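Local coordinates for protein methylornithine synthase PylB (Methanosarcina barkeri, PDB 3T7V) that catalyses the radical isomerization of L-lysine to (3R)-3-methyl-D-ornithine in pyrrolysine biosynthesis, using S-adenosylmethionine and a [4Fe-4S] cluster, at residues 79-89 with 307-315. Numbering follows the deposited sequence.
Sequences YYNCRNEINRY and LEGVANYDR. With SAM (S-adenosylmethionine), chain C; SF4 (iron/sulfur cluster), chain B.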
# COMPACT_ATOMS: atom_id res chain seq x y z
N TYR A 79 9.24 8.18 -9.42
CA TYR A 79 10.46 9.02 -9.32
C TYR A 79 11.73 8.17 -9.39
O TYR A 79 12.79 8.69 -9.80
CB TYR A 79 10.40 9.71 -7.96
CG TYR A 79 11.51 10.73 -7.72
CD1 TYR A 79 11.52 11.95 -8.46
CD2 TYR A 79 12.51 10.45 -6.84
CE1 TYR A 79 12.54 12.89 -8.21
CE2 TYR A 79 13.49 11.40 -6.57
CZ TYR A 79 13.48 12.59 -7.26
OH TYR A 79 14.48 13.51 -7.00
N TYR A 80 11.68 6.91 -8.93
CA TYR A 80 12.89 6.14 -8.78
C TYR A 80 13.17 5.30 -10.02
O TYR A 80 14.12 4.54 -10.04
CB TYR A 80 12.74 5.25 -7.50
CG TYR A 80 12.58 6.10 -6.29
CD1 TYR A 80 11.32 6.42 -5.79
CD2 TYR A 80 13.67 6.59 -5.62
CE1 TYR A 80 11.14 7.25 -4.70
CE2 TYR A 80 13.49 7.45 -4.50
CZ TYR A 80 12.19 7.75 -4.07
OH TYR A 80 12.15 8.60 -2.96
N ASN A 81 12.43 5.51 -11.12
CA ASN A 81 12.75 4.77 -12.35
C ASN A 81 14.20 4.98 -12.77
O ASN A 81 14.75 6.06 -12.51
CB ASN A 81 11.71 4.94 -13.40
CG ASN A 81 12.03 6.07 -14.23
OD1 ASN A 81 12.80 5.90 -15.22
ND2 ASN A 81 11.51 7.20 -13.88
N CYS A 82 14.76 3.99 -13.42
CA CYS A 82 16.17 3.97 -13.68
C CYS A 82 16.67 5.11 -14.58
O CYS A 82 17.90 5.44 -14.50
CB CYS A 82 16.53 2.65 -14.24
SG CYS A 82 16.01 2.30 -15.89
N ARG A 83 15.77 5.71 -15.35
CA ARG A 83 16.20 6.80 -16.27
C ARG A 83 16.31 8.10 -15.49
O ARG A 83 16.87 9.08 -16.03
CB ARG A 83 15.16 7.00 -17.37
CG ARG A 83 15.00 5.73 -18.19
CD ARG A 83 16.27 5.41 -18.92
NE ARG A 83 16.09 4.18 -19.71
CZ ARG A 83 15.36 4.08 -20.82
NH1 ARG A 83 14.74 5.16 -21.31
NH2 ARG A 83 15.28 2.90 -21.47
N ASN A 84 15.79 8.19 -14.24
CA ASN A 84 15.80 9.46 -13.51
C ASN A 84 17.13 9.64 -12.79
O ASN A 84 17.56 8.73 -12.06
CB ASN A 84 14.61 9.53 -12.53
CG ASN A 84 14.14 10.92 -12.29
OD1 ASN A 84 14.67 11.91 -12.88
ND2 ASN A 84 13.16 11.08 -11.44
N GLU A 85 17.89 10.70 -13.07
CA GLU A 85 19.17 10.94 -12.42
C GLU A 85 18.97 11.67 -11.12
O GLU A 85 18.81 12.93 -11.05
CB GLU A 85 20.01 11.77 -13.40
CG GLU A 85 20.44 11.02 -14.70
CD GLU A 85 21.46 11.77 -15.58
OE1 GLU A 85 21.10 12.21 -16.73
OE2 GLU A 85 22.63 11.93 -15.16
N ILE A 86 18.91 10.88 -10.05
CA ILE A 86 18.48 11.37 -8.75
C ILE A 86 19.44 10.88 -7.64
O ILE A 86 20.26 9.97 -7.88
CB ILE A 86 17.04 10.87 -8.42
CG1 ILE A 86 17.01 9.33 -8.42
CG2 ILE A 86 16.01 11.44 -9.41
CD1 ILE A 86 15.74 8.77 -7.80
N ASN A 87 19.22 11.39 -6.46
CA ASN A 87 19.96 10.90 -5.27
C ASN A 87 19.38 9.51 -5.02
O ASN A 87 18.14 9.32 -5.12
CB ASN A 87 19.73 11.82 -4.08
CG ASN A 87 20.37 11.29 -2.84
OD1 ASN A 87 19.71 10.90 -1.86
ND2 ASN A 87 21.58 11.02 -2.98
N ARG A 88 20.26 8.54 -4.70
CA ARG A 88 19.84 7.17 -4.38
C ARG A 88 20.71 6.66 -3.25
O ARG A 88 21.88 7.04 -3.10
CB ARG A 88 20.09 6.24 -5.54
CG ARG A 88 19.07 6.60 -6.66
CD ARG A 88 19.16 5.68 -7.77
NE ARG A 88 18.53 6.17 -8.97
CZ ARG A 88 17.31 5.80 -9.37
NH1 ARG A 88 16.53 4.96 -8.67
NH2 ARG A 88 16.85 6.27 -10.53
N TYR A 89 20.11 5.84 -2.38
CA TYR A 89 20.84 5.30 -1.25
C TYR A 89 20.59 3.83 -1.10
O TYR A 89 19.55 3.31 -1.59
CB TYR A 89 20.48 6.08 0.05
CG TYR A 89 19.03 5.91 0.53
CD1 TYR A 89 18.06 6.87 0.27
CD2 TYR A 89 18.65 4.75 1.27
CE1 TYR A 89 16.75 6.73 0.73
CE2 TYR A 89 17.30 4.56 1.70
CZ TYR A 89 16.41 5.58 1.46
OH TYR A 89 15.11 5.38 1.90
N LEU A 307 14.77 8.48 6.04
CA LEU A 307 14.32 7.54 4.98
C LEU A 307 13.23 8.16 4.16
O LEU A 307 12.48 9.03 4.61
CB LEU A 307 13.77 6.23 5.58
CG LEU A 307 14.83 5.36 6.33
CD1 LEU A 307 14.18 4.13 6.92
CD2 LEU A 307 15.96 4.98 5.38
N GLU A 308 13.09 7.68 2.94
CA GLU A 308 12.08 8.26 1.99
C GLU A 308 10.79 7.45 1.95
O GLU A 308 10.73 6.26 2.35
CB GLU A 308 12.73 8.31 0.58
CG GLU A 308 13.85 9.40 0.65
CD GLU A 308 14.72 9.61 -0.52
OE1 GLU A 308 14.41 9.08 -1.59
OE2 GLU A 308 15.74 10.37 -0.32
N GLY A 309 9.71 8.11 1.53
CA GLY A 309 8.49 7.42 1.05
C GLY A 309 8.70 7.14 -0.45
O GLY A 309 9.81 7.24 -0.99
N VAL A 310 7.62 6.86 -1.14
CA VAL A 310 7.69 6.60 -2.62
C VAL A 310 7.10 7.76 -3.40
O VAL A 310 7.77 8.26 -4.36
CB VAL A 310 6.95 5.27 -3.02
CG1 VAL A 310 7.09 5.06 -4.53
CG2 VAL A 310 7.61 4.12 -2.22
N ALA A 311 5.92 8.21 -3.03
CA ALA A 311 5.29 9.37 -3.68
C ALA A 311 5.81 10.67 -3.07
O ALA A 311 5.90 11.71 -3.76
CB ALA A 311 3.79 9.25 -3.62
N ASN A 312 6.09 10.65 -1.74
CA ASN A 312 6.80 11.80 -1.10
C ASN A 312 6.02 13.13 -1.28
O ASN A 312 6.59 14.09 -1.76
CB ASN A 312 8.29 11.92 -1.55
CG ASN A 312 9.09 10.72 -1.16
OD1 ASN A 312 9.60 9.99 -2.05
ND2 ASN A 312 9.16 10.47 0.10
N TYR A 313 4.76 13.15 -0.84
CA TYR A 313 3.97 14.40 -0.96
C TYR A 313 4.65 15.55 -0.21
O TYR A 313 4.45 16.73 -0.60
CB TYR A 313 2.54 14.22 -0.42
CG TYR A 313 2.47 14.50 1.07
CD1 TYR A 313 2.02 15.77 1.52
CD2 TYR A 313 2.88 13.56 2.04
CE1 TYR A 313 2.01 16.07 2.88
CE2 TYR A 313 2.87 13.85 3.40
CZ TYR A 313 2.47 15.13 3.80
OH TYR A 313 2.49 15.43 5.14
N ASP A 314 5.44 15.23 0.83
CA ASP A 314 6.10 16.15 1.72
C ASP A 314 7.56 16.43 1.38
O ASP A 314 8.30 16.93 2.23
CB ASP A 314 5.95 15.63 3.17
CG ASP A 314 6.38 14.15 3.35
OD1 ASP A 314 6.70 13.44 2.33
OD2 ASP A 314 6.29 13.68 4.49
N ARG A 315 7.96 16.16 0.13
CA ARG A 315 9.36 16.33 -0.35
C ARG A 315 9.81 17.75 -0.16
O ARG A 315 10.98 17.96 0.17
CB ARG A 315 9.45 15.93 -1.85
CG ARG A 315 10.86 15.86 -2.50
CD ARG A 315 10.74 15.44 -3.98
NE ARG A 315 10.71 13.97 -4.12
CZ ARG A 315 11.70 13.17 -3.71
NH1 ARG A 315 12.82 13.64 -3.15
NH2 ARG A 315 11.58 11.86 -3.87
N SAM C . 9.83 -1.52 -6.70
CA SAM C . 8.84 -2.35 -6.19
C SAM C . 7.59 -2.38 -6.97
O SAM C . 7.45 -1.62 -7.95
OXT SAM C . 6.73 -3.28 -6.66
CB SAM C . 8.23 -1.82 -5.09
CG SAM C . 7.89 -0.39 -4.98
SD SAM C . 6.11 -0.11 -4.58
CE SAM C . 6.25 0.65 -2.98
C5' SAM C . 5.74 1.30 -5.60
C4' SAM C . 4.44 1.39 -5.89
O4' SAM C . 4.45 2.80 -5.21
C3' SAM C . 4.08 1.32 -7.17
O3' SAM C . 3.48 0.02 -6.99
C2' SAM C . 2.97 2.36 -6.98
O2' SAM C . 1.65 1.78 -6.69
C1' SAM C . 3.35 3.39 -5.90
N9 SAM C . 3.93 4.62 -6.56
C8 SAM C . 5.12 4.79 -7.22
N7 SAM C . 5.18 6.03 -7.68
C5 SAM C . 4.03 6.68 -7.31
C6 SAM C . 3.52 7.96 -7.58
N6 SAM C . 4.19 8.86 -8.31
N1 SAM C . 2.35 8.31 -7.04
C2 SAM C . 1.61 7.43 -6.30
N3 SAM C . 2.01 6.15 -6.11
C4 SAM C . 3.24 5.80 -6.61
FE1 SF4 B . 9.00 -0.09 -8.13
FE2 SF4 B . 11.19 0.68 -9.68
FE3 SF4 B . 9.44 2.57 -8.97
FE4 SF4 B . 8.75 0.78 -10.79
S1 SF4 B . 10.43 2.28 -11.03
S2 SF4 B . 7.50 1.45 -9.01
S3 SF4 B . 9.77 -1.10 -10.10
S4 SF4 B . 10.75 1.43 -7.57
O HOH W 1 7.37 7.96 -7.27
O HOH W 2 16.83 8.22 -2.82
O HOH W 3 16.89 11.92 -2.04
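Y80 drives its phenol end-on into the bend of 307-315, where its OH donates to E308 OE1 at 2.7 Å, reaching it from the anti side and tilted out of the carboxylate plane (26°). V310 O lies at the edge of the same ring, 3.5 Å from Y80 CE1. With CG anti to its carbonyl carbon (chi1 -70°) and the chain extended beyond it, E308 passes between two tyrosines: its carboxylate also stands at the edge of the Y89 ring, the two planes nearly perpendicular, with E308 CD 3.7 Å from Y89 CE1. The backbone N of E308 gives a nearly straight bond of 3.2 Å to Y89 OH, a hydroxyl also bonded to Y66 O. Two waters join the carboxylate to N87. Over one face of Y79 the R315 guanidinium makes a cation-pi contact, its CZ 4.2 Å from the ring centroid. A phenylalanine in place of Y80 would probably leave E308 OE1 without its phenol donor and the carboxylate freer to turn. V310 and A311 touch S-adenosylmethionine and N81 the cluster. The contact joins the cluster-binding loop after strand 58-68 to the loop after strand 296-300, beside the active site of a radical SAM TIM barrel.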